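Local coordinates for putative HMP/thiamine permease protein YkoE (Bacillus subtilis, PDB 5EDL) that binds thiamine as the membrane-embedded S component of an energy-coupling factor transporter and probably carries the vitamin across the cell membrane, at residues V12-F17 against F48-I53; A39-Y44 against V148-S153; Y109-L114 against A158-K163. All coordinates share one frame; numbering follows the deposited sequence.

Contact 1: V12-F17 against F48-I53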
loop_
_atom_site.group_PDB
_atom_site.type_symbol
_atom_site.label_atom_id
_atom_site.label_comp_id
_atom_site.label_asym_id
_atom_site.label_seq_id
_atom_site.Cartn_x
_atom_site.Cartn_y
_atom_site.Cartn_z
ATOM N N VAL A 12 -13.086 -4.800 -3.476
ATOM C CA VAL A 12 -12.660 -6.158 -3.790
ATOM C C VAL A 12 -11.149 -6.296 -3.624
ATOM O O VAL A 12 -10.680 -7.281 -3.067
ATOM C CB VAL A 12 -13.078 -6.593 -5.213
ATOM C CG1 VAL A 12 -14.570 -6.372 -5.410
ATOM C CG2 VAL A 12 -12.276 -5.864 -6.264
ATOM N N ILE A 13 -10.394 -5.304 -4.085
ATOM C CA ILE A 13 -8.942 -5.315 -3.926
ATOM C C ILE A 13 -8.533 -5.320 -2.444
ATOM O O ILE A 13 -7.611 -6.034 -2.055
ATOM C CB ILE A 13 -8.288 -4.109 -4.629
ATOM C CG1 ILE A 13 -8.498 -4.200 -6.142
ATOM C CG2 ILE A 13 -6.794 -4.040 -4.309
ATOM C CD1 ILE A 13 -7.844 -5.412 -6.778
ATOM N N SER A 14 -9.231 -4.533 -1.628
ATOM C CA SER A 14 -8.947 -4.445 -0.195
ATOM C C SER A 14 -9.158 -5.779 0.490
ATOM O O SER A 14 -8.368 -6.200 1.345
ATOM C CB SER A 14 -9.832 -3.387 0.472
ATOM O OG SER A 14 -9.533 -2.103 -0.021
ATOM N N ILE A 15 -10.243 -6.435 0.096
ATOM C CA ILE A 15 -10.630 -7.718 0.650
ATOM C C ILE A 15 -9.631 -8.805 0.287
ATOM O O ILE A 15 -9.199 -9.569 1.150
ATOM C CB ILE A 15 -12.031 -8.123 0.167
ATOM C CG1 ILE A 15 -13.077 -7.176 0.757
ATOM C CG2 ILE A 15 -12.336 -9.560 0.564
ATOM C CD1 ILE A 15 -14.442 -7.307 0.132
ATOM N N VAL A 16 -9.273 -8.873 -0.992
ATOM C CA VAL A 16 -8.306 -9.857 -1.466
ATOM C C VAL A 16 -6.971 -9.689 -0.753
ATOM O O VAL A 16 -6.372 -10.662 -0.279
ATOM C CB VAL A 16 -8.082 -9.744 -2.990
ATOM C CG1 VAL A 16 -6.881 -10.573 -3.407
ATOM C CG2 VAL A 16 -9.337 -10.163 -3.744
ATOM N N PHE A 17 -6.502 -8.454 -0.665
ATOM C CA PHE A 17 -5.207 -8.220 -0.045
ATOM C C PHE A 17 -5.248 -8.295 1.481
ATOM O O PHE A 17 -4.206 -8.444 2.112
ATOM C CB PHE A 17 -4.626 -6.877 -0.503
ATOM C CG PHE A 17 -3.810 -7.002 -1.742
ATOM C CD1 PHE A 17 -4.408 -6.924 -2.989
ATOM C CD2 PHE A 17 -2.453 -7.272 -1.664
ATOM C CE1 PHE A 17 -3.670 -7.098 -4.134
ATOM C CE2 PHE A 17 -1.706 -7.432 -2.815
ATOM C CZ PHE A 17 -2.310 -7.347 -4.047
ATOM N N PHE A 48 1.397 -2.084 3.108
ATOM C CA PHE A 48 0.943 -0.809 2.518
ATOM C C PHE A 48 0.484 -0.929 1.056
ATOM O O PHE A 48 0.003 0.050 0.473
ATOM C CB PHE A 48 2.042 0.263 2.526
ATOM C CG PHE A 48 2.858 0.332 3.781
ATOM C CD1 PHE A 48 2.307 0.067 5.023
ATOM C CD2 PHE A 48 4.197 0.687 3.704
ATOM C CE1 PHE A 48 3.086 0.149 6.174
ATOM C CE2 PHE A 48 4.985 0.773 4.839
ATOM C CZ PHE A 48 4.429 0.501 6.085
ATOM N N ILE A 49 0.671 -2.094 0.453
ATOM C CA ILE A 49 0.545 -2.198 -1.001
ATOM C C ILE A 49 -0.856 -1.818 -1.507
ATOM O O ILE A 49 -0.985 -1.243 -2.575
ATOM C CB ILE A 49 0.909 -3.626 -1.504
ATOM C CG1 ILE A 49 1.087 -3.607 -3.030
ATOM C CG2 ILE A 49 -0.143 -4.642 -1.076
ATOM C CD1 ILE A 49 1.751 -4.847 -3.583
ATOM N N VAL A 50 -1.889 -2.096 -0.711
ATOM C CA VAL A 50 -3.260 -1.770 -1.086
ATOM C C VAL A 50 -3.413 -0.272 -1.370
ATOM O O VAL A 50 -4.085 0.111 -2.317
ATOM C CB VAL A 50 -4.260 -2.210 0.015
ATOM C CG1 VAL A 50 -5.602 -1.529 -0.153
ATOM C CG2 VAL A 50 -4.420 -3.712 -0.005
ATOM N N SER A 51 -2.761 0.564 -0.570
ATOM C CA SER A 51 -2.870 2.005 -0.747
ATOM C C SER A 51 -2.345 2.428 -2.108
ATOM O O SER A 51 -2.950 3.243 -2.782
ATOM C CB SER A 51 -2.117 2.755 0.350
ATOM O OG SER A 51 -2.833 2.709 1.566
ATOM N N VAL A 52 -1.216 1.860 -2.499
ATOM C CA VAL A 52 -0.586 2.235 -3.747
ATOM C C VAL A 52 -1.431 1.735 -4.929
ATOM O O VAL A 52 -1.647 2.466 -5.879
ATOM C CB VAL A 52 0.858 1.689 -3.828
ATOM C CG1 VAL A 52 1.400 1.779 -5.260
ATOM C CG2 VAL A 52 1.758 2.459 -2.862
ATOM N N ILE A 53 -1.916 0.500 -4.831
ATOM C CA ILE A 53 -2.722 -0.122 -5.880
ATOM C C ILE A 53 -3.990 0.694 -6.138
ATOM O O ILE A 53 -4.245 1.110 -7.265
ATOM C CB ILE A 53 -3.088 -1.591 -5.507
ATOM C CG1 ILE A 53 -1.811 -2.458 -5.480
ATOM C CG2 ILE A 53 -4.174 -2.151 -6.463
ATOM C CD1 ILE A 53 -2.007 -3.894 -4.992
#
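Ile-49 is turned with CG1 anti to its backbone N (chi1 -167°), which puts CG2 in the crowded position between N and the carbonyl carbon and points that methyl at Phe-17. Ile-53 has the other setting: CG1 lies beside its N, and an extended second torsion (chi2 174°) carries CD1 outward until it meets the Phe-17 ring tip to tip, 3.6 Å from CZ. Between them the isoleucines touch CD2, CE2, CZ and CE1 of the ring. Ile-49, crossing the phenylalanine at about a right angle, places CG2 3.5 Å from Phe-17 CD2. At the root of the ring the fit is tighter, for Val-50 CG2 lies only 3.2 Å from Phe-17 CB as the two side chains slide past each other in opposite directions. A turn earlier, Ile-13 CG2 touches Ile-53 CG2 at 3.9 Å.

The backbones come closest at Ser-14 and Val-50, whose CA atoms are 6.3 Å apart. A small serine suits that spot, and Val-50 CG1 rests 4.0 Å from Ser-14 OG. The hydroxyl is buried but satisfied, bonded chiefly to Ser-67 O, with Met-10 O of its own helix as a second acceptor. An alanine in place of Phe-17 would probably open a gap between the helices and leave Ile-49 CG2 and Ile-53 CD1 without their aromatic partner. The same isoleucines also reach helix 140-170, Ile-53 packing on Val-165 and Ile-49 on Leu-161.

No hydrogen bond joins the two segments. With local axes 10.1 Å apart and running at 157°, helices 4-35 and 49-58 form an antiparallel pair whose interface is filled by branched and aromatic side chains, as suits the transmembrane helical bundle of an ECF S component.

Contact 2: A39-Y44 against V148-S153. With VIB (3-(4-amino-2-methyl-pyrimidin-5-ylmethyl)-5-(2-hydroxy-ethyl)-4-methyl-thiazol-3-ium), chain B.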
loop_
_atom_site.group_PDB
_atom_site.type_symbol
_atom_site.label_atom_id
_atom_site.label_comp_id
_atom_site.label_asym_id
_atom_site.label_seq_id
_atom_site.Cartn_x
_atom_site.Cartn_y
_atom_site.Cartn_z
ATOM N N ALA A 39 13.460 -8.263 12.323
ATOM C CA ALA A 39 13.266 -9.376 11.395
ATOM C C ALA A 39 12.053 -9.213 10.460
ATOM O O ALA A 39 12.065 -9.758 9.357
ATOM C CB ALA A 39 13.149 -10.688 12.163
ATOM N N TYR A 40 11.012 -8.488 10.867
ATOM C CA TYR A 40 9.898 -8.280 9.930
ATOM C C TYR A 40 9.993 -6.968 9.155
ATOM O O TYR A 40 9.153 -6.688 8.300
ATOM C CB TYR A 40 8.538 -8.361 10.638
ATOM C CG TYR A 40 8.330 -7.398 11.791
ATOM C CD1 TYR A 40 8.411 -6.017 11.608
ATOM C CD2 TYR A 40 7.997 -7.873 13.045
ATOM C CE1 TYR A 40 8.203 -5.139 12.662
ATOM C CE2 TYR A 40 7.791 -7.012 14.104
ATOM C CZ TYR A 40 7.891 -5.650 13.913
ATOM O OH TYR A 40 7.685 -4.818 14.982
ATOM N N GLU A 41 11.009 -6.164 9.429
ATOM C CA GLU A 41 11.101 -4.876 8.744
ATOM C C GLU A 41 11.251 -5.013 7.210
ATOM O O GLU A 41 10.643 -4.250 6.466
ATOM C CB GLU A 41 12.241 -4.043 9.334
ATOM C CG GLU A 41 11.982 -3.593 10.782
ATOM C CD GLU A 41 10.839 -2.574 10.914
ATOM O OE1 GLU A 41 10.241 -2.183 9.885
ATOM O OE2 GLU A 41 10.551 -2.147 12.051
ATOM N N PRO A 42 12.040 -5.987 6.732
ATOM C CA PRO A 42 12.189 -6.149 5.278
ATOM C C PRO A 42 10.878 -6.401 4.524
ATOM O O PRO A 42 10.781 -6.022 3.351
ATOM C CB PRO A 42 13.116 -7.368 5.164
ATOM C CG PRO A 42 13.970 -7.268 6.380
ATOM C CD PRO A 42 12.982 -6.850 7.465
ATOM N N ILE A 43 9.894 -7.028 5.168
ATOM C CA ILE A 43 8.638 -7.332 4.486
ATOM C C ILE A 43 7.559 -6.294 4.790
ATOM O O ILE A 43 6.435 -6.422 4.308
ATOM C CB ILE A 43 8.078 -8.731 4.865
ATOM C CG1 ILE A 43 7.626 -8.761 6.335
ATOM C CG2 ILE A 43 9.085 -9.838 4.519
ATOM C CD1 ILE A 43 6.993 -10.062 6.785
ATOM N N TYR A 44 7.900 -5.269 5.569
ATOM C CA TYR A 44 6.876 -4.372 6.117
ATOM C C TYR A 44 6.025 -3.696 5.032
ATOM O O TYR A 44 4.816 -3.553 5.188
ATOM C CB TYR A 44 7.499 -3.295 7.017
ATOM C CG TYR A 44 6.598 -2.950 8.189
ATOM C CD1 TYR A 44 5.433 -2.218 7.999
ATOM C CD2 TYR A 44 6.889 -3.405 9.482
ATOM C CE1 TYR A 44 4.583 -1.921 9.063
ATOM C CE2 TYR A 44 6.048 -3.112 10.557
ATOM C CZ TYR A 44 4.899 -2.378 10.339
ATOM O OH TYR A 44 4.057 -2.096 11.387
ATOM N N VAL A 148 15.151 2.758 8.368
ATOM C CA VAL A 148 15.745 2.728 7.044
ATOM C C VAL A 148 15.254 1.506 6.258
ATOM O O VAL A 148 14.830 1.631 5.102
ATOM C CB VAL A 148 17.279 2.731 7.112
ATOM C CG1 VAL A 148 17.863 2.346 5.776
ATOM C CG2 VAL A 148 17.784 4.110 7.545
ATOM N N ILE A 149 15.312 0.332 6.887
ATOM C CA ILE A 149 14.788 -0.883 6.271
ATOM C C ILE A 149 13.302 -0.730 5.935
ATOM O O ILE A 149 12.866 -1.098 4.845
ATOM C CB ILE A 149 14.969 -2.121 7.172
ATOM C CG1 ILE A 149 16.459 -2.356 7.471
ATOM C CG2 ILE A 149 14.347 -3.345 6.507
ATOM C CD1 ILE A 149 16.730 -3.475 8.498
ATOM N N ARG A 150 12.519 -0.182 6.859
ATOM C CA ARG A 150 11.093 -0.033 6.588
ATOM C C ARG A 150 10.842 0.973 5.455
ATOM O O ARG A 150 9.907 0.799 4.671
ATOM C CB ARG A 150 10.311 0.393 7.831
ATOM C CG ARG A 150 8.785 0.195 7.658
ATOM C CD ARG A 150 7.976 0.626 8.892
ATOM N NE ARG A 150 8.310 -0.166 10.083
ATOM C CZ ARG A 150 7.662 -0.089 11.241
ATOM N NH1 ARG A 150 6.635 0.742 11.380
ATOM N NH2 ARG A 150 8.043 -0.848 12.264
ATOM N N LEU A 151 11.660 2.018 5.377
ATOM C CA LEU A 151 11.524 2.986 4.292
ATOM C C LEU A 151 11.798 2.321 2.936
ATOM O O LEU A 151 11.057 2.514 1.971
ATOM C CB LEU A 151 12.457 4.176 4.512
ATOM C CG LEU A 151 12.016 5.199 5.570
ATOM C CD1 LEU A 151 13.166 6.103 5.971
ATOM C CD2 LEU A 151 10.847 6.026 5.054
ATOM N N ILE A 152 12.852 1.515 2.870
ATOM C CA ILE A 152 13.184 0.831 1.627
ATOM C C ILE A 152 12.093 -0.164 1.234
ATOM O O ILE A 152 11.708 -0.261 0.061
ATOM C CB ILE A 152 14.536 0.111 1.737
ATOM C CG1 ILE A 152 15.653 1.145 1.936
ATOM C CG2 ILE A 152 14.789 -0.736 0.497
ATOM C CD1 ILE A 152 16.978 0.551 2.226
ATOM N N SER A 153 11.596 -0.891 2.229
ATOM C CA SER A 153 10.560 -1.893 2.017
ATOM C C SER A 153 9.252 -1.237 1.553
ATOM O O SER A 153 8.556 -1.772 0.694
ATOM C CB SER A 153 10.320 -2.713 3.303
ATOM O OG SER A 153 9.272 -3.659 3.125
HETATM C CM2 VIB B . -2.894 -3.641 7.817
HETATM N N4A VIB B . 1.563 -2.961 9.721
HETATM C CM4 VIB B . 4.411 -6.108 12.031
HETATM O O1 VIB B . 5.304 -2.762 13.745
HETATM C C7 VIB B . 4.678 -3.107 14.965
HETATM C C6 VIB B . 4.313 -4.570 14.909
HETATM C C2 VIB B . 0.935 -4.551 12.843
HETATM S S1 VIB B . 1.724 -4.129 14.128
HETATM C C5 VIB B . 3.152 -4.704 13.940
HETATM C C4 VIB B . 3.223 -5.376 12.666
HETATM N N3 VIB B . 1.815 -5.283 11.977
HETATM C C7A VIB B . 1.560 -5.907 10.683
HETATM C C4A VIB B . 0.430 -3.827 9.474
HETATM N N3A VIB B . -0.638 -3.379 8.811
HETATM C C2A VIB B . -1.692 -4.211 8.588
HETATM N N1A VIB B . -1.649 -5.509 9.028
HETATM C C6A VIB B . -0.570 -5.983 9.702
HETATM C C5A VIB B . 0.479 -5.124 9.916
#
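Glu-41 OE2 is gripped twice, by Arg-150 NH2 at 2.8 Å and by the hydroxyl of Tyr-135. Its twin, OE1, takes a nearly straight bond on its syn lone pair from Arg-150 NE, also 2.8 Å long. This is a side-on, two-pronged salt bridge, with carboxylate and guanidinium only 24° from coplanar. Arginine suits the place because its remaining N-H groups reach further partners: NH2 also pairs with Asp-129, and NH1 bonds Ser-125.

The arginine chain is extended to CD and then bends (chi3 -62°), which turns NE over the Tyr-44 ring; the guanidinium lies flat on that face. The planes lie 12° apart, and Arg-150 CZ is 3.8 Å from the ring centroid, a cation-pi stack. The cation would probably polarise the phenol and favour its role as a donor. Tyr-44 OH gives a 2.7 Å hydrogen bond to O1 of thiamine and accepts a weak one from N4A at 3.1 Å, so one hydroxyl bridges the hydroxyethyl arm and the aminopyrimidine. Tyr-40, bonded through its OH to Tyr-135, offers a ring face to the thiazolium methyl CM4, which sits over its centre.

Farther from the ligand, Ser-153 OG donates to Pro-42 O at 2.8 Å from well above the carbonyl plane, and the same hydroxyl accepts from Gly-45 N. Ile-149 CG2 packs against Pro-42 CD at 3.9 Å.

Tyr-44, stacked on an arginine that Glu-41 and Asp-129 hold by salt bridges, and Tyr-40 beside it line this S component's thiamine-binding pocket, where Asp-129 also bonds the ligand.

Contact 3: Y109-L114 against A158-K163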
loop_
_atom_site.group_PDB
_atom_site.type_symbol
_atom_site.label_atom_id
_atom_site.label_comp_id
_atom_site.label_asym_id
_atom_site.label_seq_id
_atom_site.Cartn_x
_atom_site.Cartn_y
_atom_site.Cartn_z
ATOM N N TYR A 109 1.316 10.047 -10.592
ATOM C CA TYR A 109 1.360 8.617 -10.313
ATOM C C TYR A 109 2.600 7.943 -10.896
ATOM O O TYR A 109 2.630 6.732 -11.079
ATOM C CB TYR A 109 0.062 7.965 -10.807
ATOM C CG TYR A 109 -1.117 8.543 -10.062
ATOM C CD1 TYR A 109 -1.474 8.059 -8.812
ATOM C CD2 TYR A 109 -1.819 9.631 -10.568
ATOM C CE1 TYR A 109 -2.517 8.605 -8.110
ATOM C CE2 TYR A 109 -2.861 10.197 -9.865
ATOM C CZ TYR A 109 -3.215 9.672 -8.637
ATOM O OH TYR A 109 -4.255 10.216 -7.923
ATOM N N SER A 110 3.643 8.739 -11.126
ATOM C CA SER A 110 4.940 8.203 -11.516
ATOM C C SER A 110 5.512 7.344 -10.370
ATOM O O SER A 110 5.108 7.480 -9.213
ATOM C CB SER A 110 5.912 9.334 -11.883
ATOM O OG SER A 110 6.332 10.037 -10.720
ATOM N N LEU A 111 6.446 6.460 -10.708
ATOM C CA LEU A 111 7.005 5.516 -9.744
ATOM C C LEU A 111 7.588 6.188 -8.491
ATOM O O LEU A 111 7.357 5.715 -7.383
ATOM C CB LEU A 111 8.080 4.656 -10.402
ATOM C CG LEU A 111 8.723 3.610 -9.482
ATOM C CD1 LEU A 111 7.667 2.661 -8.935
ATOM C CD2 LEU A 111 9.821 2.833 -10.233
ATOM N N PRO A 112 8.351 7.276 -8.666
ATOM C CA PRO A 112 8.897 7.991 -7.506
ATOM C C PRO A 112 7.806 8.465 -6.540
ATOM O O PRO A 112 8.028 8.434 -5.327
ATOM C CB PRO A 112 9.619 9.185 -8.138
ATOM C CG PRO A 112 9.945 8.729 -9.533
ATOM C CD PRO A 112 8.791 7.874 -9.942
ATOM N N VAL A 113 6.654 8.888 -7.063
ATOM C CA VAL A 113 5.561 9.296 -6.196
ATOM C C VAL A 113 4.931 8.081 -5.490
ATOM O O VAL A 113 4.606 8.159 -4.312
ATOM C CB VAL A 113 4.481 10.082 -6.957
ATOM C CG1 VAL A 113 3.291 10.370 -6.029
ATOM C CG2 VAL A 113 5.074 11.398 -7.523
ATOM N N LEU A 114 4.783 6.966 -6.205
ATOM C CA LEU A 114 4.279 5.737 -5.591
ATOM C C LEU A 114 5.222 5.276 -4.471
ATOM O O LEU A 114 4.778 4.861 -3.395
ATOM C CB LEU A 114 4.117 4.630 -6.640
ATOM C CG LEU A 114 3.203 4.948 -7.837
ATOM C CD1 LEU A 114 3.027 3.708 -8.706
ATOM C CD2 LEU A 114 1.852 5.479 -7.376
ATOM N N ALA A 158 5.644 -1.814 -1.537
ATOM C CA ALA A 158 4.379 -1.123 -1.737
ATOM C C ALA A 158 4.412 -0.332 -3.045
ATOM O O ALA A 158 3.604 -0.585 -3.939
ATOM C CB ALA A 158 4.060 -0.220 -0.566
ATOM N N GLY A 159 5.358 0.596 -3.169
ATOM C CA GLY A 159 5.430 1.456 -4.343
ATOM C C GLY A 159 5.702 0.709 -5.648
ATOM O O GLY A 159 4.877 0.718 -6.563
ATOM N N LEU A 160 6.858 0.065 -5.739
ATOM C CA LEU A 160 7.244 -0.632 -6.961
ATOM C C LEU A 160 6.395 -1.887 -7.221
ATOM O O LEU A 160 5.903 -2.093 -8.326
ATOM C CB LEU A 160 8.727 -1.020 -6.913
ATOM C CG LEU A 160 9.268 -1.756 -8.150
ATOM C CD1 LEU A 160 9.182 -0.867 -9.389
ATOM C CD2 LEU A 160 10.705 -2.193 -7.933
ATOM N N LEU A 161 6.244 -2.725 -6.203
ATOM C CA LEU A 161 5.465 -3.946 -6.346
ATOM C C LEU A 161 3.982 -3.635 -6.582
ATOM O O LEU A 161 3.304 -4.350 -7.309
ATOM C CB LEU A 161 5.625 -4.839 -5.111
ATOM C CG LEU A 161 4.886 -6.177 -5.216
ATOM C CD1 LEU A 161 5.418 -6.982 -6.413
ATOM C CD2 LEU A 161 4.966 -6.984 -3.914
ATOM N N GLY A 162 3.500 -2.564 -5.964
ATOM C CA GLY A 162 2.131 -2.120 -6.150
ATOM C C GLY A 162 1.879 -1.675 -7.583
ATOM O O GLY A 162 0.841 -1.979 -8.156
ATOM N N LYS A 163 2.843 -0.964 -8.162
ATOM C CA LYS A 163 2.728 -0.560 -9.557
ATOM C C LYS A 163 2.744 -1.783 -10.478
ATOM O O LYS A 163 1.942 -1.870 -11.404
ATOM C CB LYS A 163 3.852 0.406 -9.949
ATOM C CG LYS A 163 3.844 0.797 -11.432
ATOM C CD LYS A 163 4.905 1.859 -11.755
ATOM C CE LYS A 163 4.730 2.432 -13.177
ATOM N NZ LYS A 163 4.933 1.409 -14.222
#
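Close helix packing across a glycine brings the first turn of helix 111-132 against helix 140-170, with Leu-114 lying over Gly-159. Their CA atoms are just 4.6 Å apart, and Leu-114 O rests 3.6 Å from Gly-159 CA. Glycine suits the spot, since a beta carbon there would fall about 3.0 Å from that carbonyl oxygen. The glycine also lies in a wider, pi-type turn spanning 158-160.

Leucines and the aliphatic part of a lysine pack around this point. Leu-114 CD1 meets Lys-163 CB at 3.6 Å, the two side chains crossing at about a right angle. The lysine chain stays extended to CE, and its CD comes within 4.0 Å of Leu-111 CD1. A bend at the last torsion (chi4 -64°) then sets NZ, which forms a salt bridge with Asp-167 on its own helix. Lysine therefore serves both an apolar and a charged surrounding. Leu-111 CD2 touches Leu-160 CD1 at 3.8 Å.

Tyr-56 of helix 49-58 packs on both Leu-114 and Lys-163, while Phe-101 of helix 85-103 also touches Leu-114, so the joint sits among four helices.

Overall arrangement
Helix 140-170 ties the three sites together. Its residues 148-153 build contact 2 and its residues 158-163 build contact 3, with centres about 16 Å apart. Contact 1 meets contact 3 directly, their centres about 13 Å apart: Ile-49 CG1 lies 3.6 Å from Gly-162 CA, and Val-52 CG1 is 3.5 Å from Ala-158 O. Helix 49-58 thus packs on helix 4-35 by one side and on helix 140-170 by another. Contact 2, centred about 18 Å from contact 1, bonds thiamine itself. Contact 1 lies near the pocket, the Val-50 side chain about 8 Å from the ligand, and pocket residue Tyr-21 hydrogen-bonds Val-50 N.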